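Local coordinates for protein SVS_variant_AS1 (Streptomyces sp. CWA1, PDB 6TJA) that probably catalyses, as an engineered ancestral spiroviolene synthase of the class I terpene cyclase family, the metal-dependent cyclisation of geranylgeranyl diphosphate to the diterpene spiroviolene, at residues A[193-198]-A[296-301]; A[225-230]-A[304-309]. One frame throughout, in Å; residues are numbered along the deposited sequence.

Both contacts are made by helix 289-309 of an all-helical class I terpene cyclase fold, with centres 16 Å apart. Interaction 1 uses 296-301 to meet the short helix 195-199; interaction 2 uses 304-309, nearer the C-terminal end, to meet helix 211-231. In sequence the segments alternate. Their chemistry differs: a leucine on bare glycine backbone in interaction 1, a water and two steeply inclined amides in interaction 2. A bound PEG, probably from the crystallisation liquor, lies about 3 Å from Gly297 (nearest atoms) and may mark a pocket beside the first contact. The second includes Asn228, where the sequence matches the start of the family's NSE metal-binding motif; metal binding there is inferred from relatives.

Interaction 1 of 2, residues A[193-198]-A[296-301]; sequences AMLEIA and QGLRHG
The backbones come closest at Leu195 and Gly297, whose CA atoms are 6.5 Å apart. With CG of Leu195 anti to the carbonyl carbon (chi1 -75°), the isobutyl group runs across and sets both methyls on helix 289-309. CD1 stands almost straight above the face of the peptide group joining Gly297 to Leu298, 3.6 Å from Gly297 C and 3.7 Å from Leu298 N. The other branch, CD2, is 3.9 Å from Gly297 CA. The absence of a side chain on Gly297 makes this seat possible: a beta carbon built there would lie only 2.7 Å from Leu195 CD1. Leu298 flanks the site, and its CD2 meets Leu195 CD1 at 4.3 Å, the one contact between apolar side chains. Phe63, from a loop, also packs on Leu195, while Met194 and Ile197 reach helices 70-91 and 126-140. All three residues that touch are buried (109 Å² between the segments), where short helix 195-199, following helix 188-192 after a break, packs on helix 289-309 of the terpene cyclase fold. Since methyls meet a peptide face and another methyl, the attraction is van der Waals and rests on close fit, without a directional polar bond between the segments.

Interaction 2 of 2, residues A[225-230]-A[304-309]; sequences ALDNDR and GNAEWG
One water joins Asp227 to Asn305, donating a hydrogen bond to Asp227 OD2 at 2.6 Å and accepting one from Asn305 ND2 at 2.9 Å. The same carboxylate has a stronger partner elsewhere, since its OD1 forms a salt bridge with Arg269. Asn305 ND2 also lies 3.6 Å from Asp227 CB, and Ala306 CB 3.8 Å from Asp227 OD2. Asn305 extends with CG anti to its backbone nitrogen (chi1 -179°), which carries its amide into the gap between the helices. There it meets the amide of Asn228, whose CG is 3.7 Å from Asn305 OD1. The two amide planes are 70° apart, so they are steeply inclined and do not stack. Asn228 matches the first residue of the NSE metal-binding motif of class I terpene cyclases and, as in relatives, probably belongs to the metal site. Replacing Asn228 with an alanine here would probably leave the Asn305 amide without its polar neighbour on that side and let that amide turn more freely. Helices 211-231 and 289-309 run nearly parallel at this level, the short segments 9.4 Å apart between axes at 12°. Beyond them, helix 258-283 supplies Arg269 on the Asp227 side, and Phe59 of helix 56-61 touches Asn305.

Interaction 1 of 2, residues A[193-198]-A[296-301]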
ATOM      1  N   ALA A 193       1.463 -12.380  -4.291  1.00 25.96           N
ATOM      2  CA  ALA A 193       0.525 -12.325  -3.142  1.00 28.34           C
ATOM      3  C   ALA A 193      -0.726 -13.157  -3.462  1.00 27.45           C
ATOM      4  O   ALA A 193      -1.514 -13.329  -2.555  1.00 29.86           O
ATOM      5  CB  ALA A 193       0.139 -10.888  -2.800  1.00 27.83           C
ATOM      6  N   MET A 194      -0.928 -13.609  -4.706  1.00 26.50           N
ATOM      7  CA  MET A 194      -2.048 -14.524  -5.067  1.00 26.70           C
ATOM      8  C   MET A 194      -1.678 -16.007  -4.881  1.00 25.91           C
ATOM      9  O   MET A 194      -2.582 -16.828  -5.034  1.00 28.18           O
ATOM     10  CB  MET A 194      -2.469 -14.341  -6.520  1.00 27.39           C
ATOM     11  CG  MET A 194      -2.997 -12.976  -6.825  1.00 27.56           C
ATOM     12  SD  MET A 194      -3.772 -13.044  -8.415  1.00 26.23           S
ATOM     13  CE  MET A 194      -2.387 -13.216  -9.535  1.00 24.36           C
ATOM     14  N   LEU A 195      -0.453 -16.369  -4.547  1.00 25.73           N
ATOM     15  CA  LEU A 195      -0.077 -17.764  -4.346  1.00 24.15           C
ATOM     16  C   LEU A 195      -0.925 -18.472  -3.295  1.00 27.57           C
ATOM     17  O   LEU A 195      -1.450 -19.496  -3.531  1.00 28.60           O
ATOM     18  CB  LEU A 195       1.399 -17.912  -4.024  1.00 22.33           C
ATOM     19  CG  LEU A 195       2.461 -17.769  -5.101  1.00 21.88           C
ATOM     20  CD1 LEU A 195       3.879 -17.624  -4.598  1.00 20.10           C
ATOM     21  CD2 LEU A 195       2.376 -18.838  -6.164  1.00 23.45           C
ATOM     22  N   GLU A 196      -1.049 -17.850  -2.149  1.00 29.65           N
ATOM     23  CA  GLU A 196      -1.806 -18.301  -1.022  1.00 32.79           C
ATOM     24  C   GLU A 196      -3.259 -18.516  -1.353  1.00 30.68           C
ATOM     25  O   GLU A 196      -3.881 -19.401  -0.869  1.00 31.49           O
ATOM     26  CB  GLU A 196      -1.775 -17.175  -0.023  1.00 38.19           C
ATOM     27  CG  GLU A 196      -0.982 -17.437   1.181  1.00 39.15           C
ATOM     28  CD  GLU A 196      -1.366 -16.519   2.271  1.00 38.59           C
ATOM     29  OE1 GLU A 196      -1.045 -15.356   2.215  1.00 35.76           O
ATOM     30  OE2 GLU A 196      -1.975 -16.990   3.198  1.00 38.10           O
ATOM     31  N   ILE A 197      -3.781 -17.613  -2.146  1.00 28.83           N
ATOM     32  CA  ILE A 197      -5.201 -17.597  -2.595  1.00 28.81           C
ATOM     33  C   ILE A 197      -5.414 -18.775  -3.556  1.00 28.42           C
ATOM     34  O   ILE A 197      -6.439 -19.454  -3.434  1.00 27.82           O
ATOM     35  CB  ILE A 197      -5.565 -16.218  -3.181  1.00 28.82           C
ATOM     36  CG1 ILE A 197      -5.445 -15.127  -2.104  1.00 29.98           C
ATOM     37  CG2 ILE A 197      -6.948 -16.244  -3.795  1.00 25.63           C
ATOM     38  CD1 ILE A 197      -5.708 -13.740  -2.596  1.00 31.04           C
ATOM     39  N   ALA A 198      -4.522 -19.030  -4.475  1.00 26.65           N
ATOM     40  CA  ALA A 198      -4.716 -20.109  -5.404  1.00 29.06           C
ATOM     41  C   ALA A 198      -4.676 -21.474  -4.727  1.00 32.03           C
ATOM     42  O   ALA A 198      -5.484 -22.313  -4.932  1.00 28.73           O
ATOM     43  CB  ALA A 198      -3.668 -20.055  -6.473  1.00 28.14           C
ATOM     44  N   GLN A 296       7.803 -22.640  -2.267  1.00 29.58           N
ATOM     45  CA  GLN A 296       7.812 -23.415  -3.504  1.00 32.98           C
ATOM     46  C   GLN A 296       7.233 -22.554  -4.616  1.00 28.90           C
ATOM     47  O   GLN A 296       7.733 -22.536  -5.741  1.00 24.81           O
ATOM     48  CB  GLN A 296       6.987 -24.692  -3.344  1.00 37.25           C
ATOM     49  CG  GLN A 296       7.796 -25.974  -3.445  1.00 47.26           C
ATOM     50  CD  GLN A 296       7.030 -27.185  -2.949  1.00 55.96           C
ATOM     51  OE1 GLN A 296       6.988 -27.459  -1.750  1.00 52.61           O
ATOM     52  NE2 GLN A 296       6.420 -27.918  -3.874  1.00 49.83           N
ATOM     53  N   GLY A 297       6.167 -21.839  -4.277  1.00 26.70           N
ATOM     54  CA  GLY A 297       5.493 -20.916  -5.206  1.00 26.73           C
ATOM     55  C   GLY A 297       6.434 -19.839  -5.732  1.00 25.00           C
ATOM     56  O   GLY A 297       6.453 -19.587  -6.953  1.00 22.32           O
ATOM     57  N   LEU A 298       7.195 -19.202  -4.849  1.00 24.27           N
ATOM     58  CA  LEU A 298       8.200 -18.195  -5.294  1.00 24.33           C
ATOM     59  C   LEU A 298       9.115 -18.855  -6.338  1.00 24.44           C
ATOM     60  O   LEU A 298       9.349 -18.252  -7.400  1.00 23.08           O
ATOM     61  CB  LEU A 298       9.010 -17.692  -4.103  1.00 23.94           C
ATOM     62  CG  LEU A 298       8.259 -16.967  -2.987  1.00 24.93           C
ATOM     63  CD1 LEU A 298       9.239 -16.604  -1.881  1.00 24.54           C
ATOM     64  CD2 LEU A 298       7.539 -15.707  -3.493  1.00 26.24           C
ATOM     65  N   ARG A 299       9.605 -20.063  -6.053  1.00 23.15           N
ATOM     66  CA  ARG A 299      10.542 -20.772  -6.952  1.00 24.81           C
ATOM     67  C   ARG A 299       9.825 -21.046  -8.277  1.00 26.80           C
ATOM     68  O   ARG A 299      10.389 -20.677  -9.330  1.00 25.94           O
ATOM     69  CB  ARG A 299      11.074 -22.035  -6.272  1.00 26.68           C
ATOM     70  CG  ARG A 299      11.932 -21.763  -5.047  1.00 27.08           C
ATOM     71  CD  ARG A 299      12.280 -23.037  -4.295  1.00 27.50           C
ATOM     72  NE  ARG A 299      13.186 -23.836  -5.097  1.00 28.24           N
ATOM     73  CZ  ARG A 299      14.521 -23.840  -5.016  1.00 27.92           C
ATOM     74  NH1 ARG A 299      15.149 -23.061  -4.156  1.00 27.86           N
ATOM     75  NH2 ARG A 299      15.222 -24.604  -5.833  1.00 26.62           N
ATOM     76  N   HIS A 300       8.618 -21.632  -8.220  1.00 26.66           N
ATOM     77  CA  HIS A 300       7.785 -21.969  -9.407  1.00 27.38           C
ATOM     78  C   HIS A 300       7.513 -20.700 -10.211  1.00 27.27           C
ATOM     79  O   HIS A 300       7.519 -20.781 -11.441  1.00 27.22           O
ATOM     80  CB  HIS A 300       6.451 -22.631  -8.988  1.00 28.48           C
ATOM     81  CG  HIS A 300       6.552 -24.089  -8.720  1.00 27.09           C
ATOM     82  ND1 HIS A 300       7.256 -24.934  -9.554  1.00 31.79           N
ATOM     83  CD2 HIS A 300       6.003 -24.869  -7.764  1.00 27.39           C
ATOM     84  CE1 HIS A 300       7.132 -26.182  -9.137  1.00 29.33           C
ATOM     85  NE2 HIS A 300       6.395 -26.164  -8.024  1.00 27.43           N
ATOM     86  N   GLY A 301       7.205 -19.601  -9.513  1.00 27.10           N
ATOM     87  CA  GLY A 301       6.942 -18.268 -10.097  1.00 26.54           C
ATOM     88  C   GLY A 301       8.145 -17.736 -10.863  1.00 24.88           C
ATOM     89  O   GLY A 301       7.953 -17.394 -11.996  1.00 23.87           O
TER

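Interaction 2 of 2, residues A[225-230]-A[304-309]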
ATOM      1  N   ALA A 225      11.002  -9.375 -12.472  1.00 24.69           N
ATOM      2  CA  ALA A 225      11.039  -8.024 -13.073  1.00 25.39           C
ATOM      3  C   ALA A 225      12.172  -7.930 -14.103  1.00 23.96           C
ATOM      4  O   ALA A 225      11.955  -7.420 -15.179  1.00 27.24           O
ATOM      5  CB  ALA A 225      11.217  -6.976 -12.004  1.00 27.48           C
ATOM      6  N   LEU A 226      13.373  -8.344 -13.752  1.00 26.63           N
ATOM      7  CA  LEU A 226      14.571  -8.201 -14.623  1.00 25.77           C
ATOM      8  C   LEU A 226      14.480  -9.238 -15.745  1.00 28.58           C
ATOM      9  O   LEU A 226      14.952  -8.963 -16.853  1.00 28.86           O
ATOM     10  CB  LEU A 226      15.826  -8.381 -13.762  1.00 25.75           C
ATOM     11  CG  LEU A 226      16.114  -7.285 -12.740  1.00 25.29           C
ATOM     12  CD1 LEU A 226      17.368  -7.631 -11.969  1.00 28.46           C
ATOM     13  CD2 LEU A 226      16.267  -5.930 -13.390  1.00 25.48           C
ATOM     14  N   ASP A 227      13.882 -10.400 -15.481  1.00 29.17           N
ATOM     15  CA  ASP A 227      13.544 -11.358 -16.567  1.00 31.63           C
ATOM     16  C   ASP A 227      12.542 -10.672 -17.504  1.00 30.10           C
ATOM     17  O   ASP A 227      12.727 -10.779 -18.719  1.00 29.54           O
ATOM     18  CB  ASP A 227      13.149 -12.730 -16.002  1.00 32.50           C
ATOM     19  CG  ASP A 227      14.351 -13.473 -15.439  1.00 32.16           C
ATOM     20  OD1 ASP A 227      15.488 -12.976 -15.617  1.00 31.75           O
ATOM     21  OD2 ASP A 227      14.156 -14.498 -14.793  1.00 30.98           O
ATOM     22  N   ASN A 228      11.564  -9.927 -16.985  1.00 31.56           N
ATOM     23  CA  ASN A 228      10.605  -9.189 -17.851  1.00 32.30           C
ATOM     24  C   ASN A 228      11.350  -8.081 -18.628  1.00 34.06           C
ATOM     25  O   ASN A 228      11.057  -7.935 -19.823  1.00 32.67           O
ATOM     26  CB  ASN A 228       9.351  -8.727 -17.098  1.00 35.22           C
ATOM     27  CG  ASN A 228       8.439  -9.884 -16.727  1.00 41.89           C
ATOM     28  OD1 ASN A 228       8.422 -10.901 -17.413  1.00 42.42           O
ATOM     29  ND2 ASN A 228       7.709  -9.762 -15.627  1.00 40.70           N
ATOM     30  N   ASP A 229      12.330  -7.363 -18.054  1.00 34.01           N
ATOM     31  CA  ASP A 229      13.078  -6.341 -18.844  1.00 32.93           C
ATOM     32  C   ASP A 229      13.800  -7.036 -20.013  1.00 34.18           C
ATOM     33  O   ASP A 229      13.950  -6.418 -21.076  1.00 34.30           O
ATOM     34  CB  ASP A 229      14.076  -5.549 -18.006  1.00 30.92           C
ATOM     35  CG  ASP A 229      13.475  -4.515 -17.084  1.00 29.24           C
ATOM     36  OD1 ASP A 229      12.226  -4.449 -17.008  1.00 31.24           O
ATOM     37  OD2 ASP A 229      14.278  -3.749 -16.485  1.00 26.90           O
ATOM     38  N   ARG A 230      14.291  -8.254 -19.805  1.00 35.51           N
ATOM     39  CA  ARG A 230      15.041  -9.020 -20.829  1.00 40.01           C
ATOM     40  C   ARG A 230      14.067  -9.350 -21.968  1.00 46.35           C
ATOM     41  O   ARG A 230      14.376  -8.981 -23.118  1.00 45.71           O
ATOM     42  CB  ARG A 230      15.683 -10.264 -20.208  1.00 43.05           C
ATOM     43  CG  ARG A 230      16.372 -11.169 -21.215  1.00 47.60           C
ATOM     44  CD  ARG A 230      16.760 -12.476 -20.583  1.00 51.59           C
ATOM     45  NE  ARG A 230      17.630 -13.276 -21.429  1.00 57.32           N
ATOM     46  CZ  ARG A 230      17.233 -14.002 -22.480  1.00 58.38           C
ATOM     47  NH1 ARG A 230      15.963 -14.020 -22.859  1.00 55.81           N
ATOM     48  NH2 ARG A 230      18.123 -14.703 -23.159  1.00 59.58           N
ATOM     49  N   GLY A 304       8.651 -20.017 -13.850  1.00 26.26           N
ATOM     50  CA  GLY A 304       7.459 -19.895 -14.713  1.00 27.43           C
ATOM     51  C   GLY A 304       7.425 -18.558 -15.431  1.00 31.43           C
ATOM     52  O   GLY A 304       7.145 -18.523 -16.659  1.00 33.25           O
ATOM     53  N   ASN A 305       7.665 -17.464 -14.709  1.00 30.14           N
ATOM     54  CA  ASN A 305       7.842 -16.140 -15.347  1.00 27.67           C
ATOM     55  C   ASN A 305       8.884 -16.221 -16.468  1.00 28.18           C
ATOM     56  O   ASN A 305       8.597 -15.757 -17.604  1.00 28.78           O
ATOM     57  CB  ASN A 305       8.271 -15.092 -14.342  1.00 28.54           C
ATOM     58  CG  ASN A 305       8.431 -13.752 -15.009  1.00 26.89           C
ATOM     59  OD1 ASN A 305       7.430 -13.105 -15.296  1.00 25.57           O
ATOM     60  ND2 ASN A 305       9.668 -13.365 -15.271  1.00 25.00           N
ATOM     61  N   ALA A 306      10.059 -16.770 -16.200  1.00 28.36           N
ATOM     62  CA  ALA A 306      11.142 -16.839 -17.217  1.00 31.29           C
ATOM     63  C   ALA A 306      10.696 -17.708 -18.404  1.00 32.37           C
ATOM     64  O   ALA A 306      10.881 -17.300 -19.570  1.00 38.26           O
ATOM     65  CB  ALA A 306      12.409 -17.350 -16.592  1.00 29.25           C
ATOM     66  N   GLU A 307      10.081 -18.850 -18.117  1.00 32.50           N
ATOM     67  CA  GLU A 307       9.765 -19.899 -19.126  1.00 36.05           C
ATOM     68  C   GLU A 307       8.603 -19.392 -19.981  1.00 33.92           C
ATOM     69  O   GLU A 307       8.716 -19.421 -21.208  1.00 34.93           O
ATOM     70  CB  GLU A 307       9.456 -21.250 -18.449  1.00 36.00           C
ATOM     71  CG  GLU A 307       9.549 -22.422 -19.395  1.00 37.30           C
ATOM     72  CD  GLU A 307       9.626 -23.808 -18.776  1.00 41.80           C
ATOM     73  OE1 GLU A 307      10.513 -24.038 -17.915  1.00 44.69           O
ATOM     74  OE2 GLU A 307       8.816 -24.673 -19.182  1.00 44.25           O
ATOM     75  N   TRP A 308       7.523 -18.927 -19.358  1.00 36.16           N
ATOM     76  CA  TRP A 308       6.364 -18.337 -20.088  1.00 39.85           C
ATOM     77  C   TRP A 308       6.873 -17.236 -21.035  1.00 38.34           C
ATOM     78  O   TRP A 308       6.419 -17.213 -22.185  1.00 37.94           O
ATOM     79  CB  TRP A 308       5.286 -17.830 -19.118  1.00 40.35           C
ATOM     80  CG  TRP A 308       4.268 -16.925 -19.735  1.00 38.30           C
ATOM     81  CD1 TRP A 308       3.030 -17.257 -20.197  1.00 37.26           C
ATOM     82  CD2 TRP A 308       4.417 -15.515 -19.952  1.00 36.86           C
ATOM     83  NE1 TRP A 308       2.400 -16.147 -20.682  1.00 33.15           N
ATOM     84  CE2 TRP A 308       3.218 -15.060 -20.532  1.00 37.31           C
ATOM     85  CE3 TRP A 308       5.435 -14.593 -19.692  1.00 40.43           C
ATOM     86  CZ2 TRP A 308       3.022 -13.717 -20.880  1.00 41.03           C
ATOM     87  CZ3 TRP A 308       5.237 -13.266 -20.023  1.00 44.38           C
ATOM     88  CH2 TRP A 308       4.051 -12.838 -20.628  1.00 40.24           C
ATOM     89  N   GLY A 309       7.806 -16.398 -20.572  1.00 38.60           N
ATOM     90  CA  GLY A 309       8.528 -15.396 -21.382  1.00 41.09           C
ATOM     91  C   GLY A 309       9.102 -15.956 -22.682  1.00 44.21           C
ATOM     92  O   GLY A 309       8.878 -15.336 -23.731  1.00 47.37           O
TER
HETATM   93  O   HOH W   1      11.752 -14.954 -13.936  1.00 26.59           O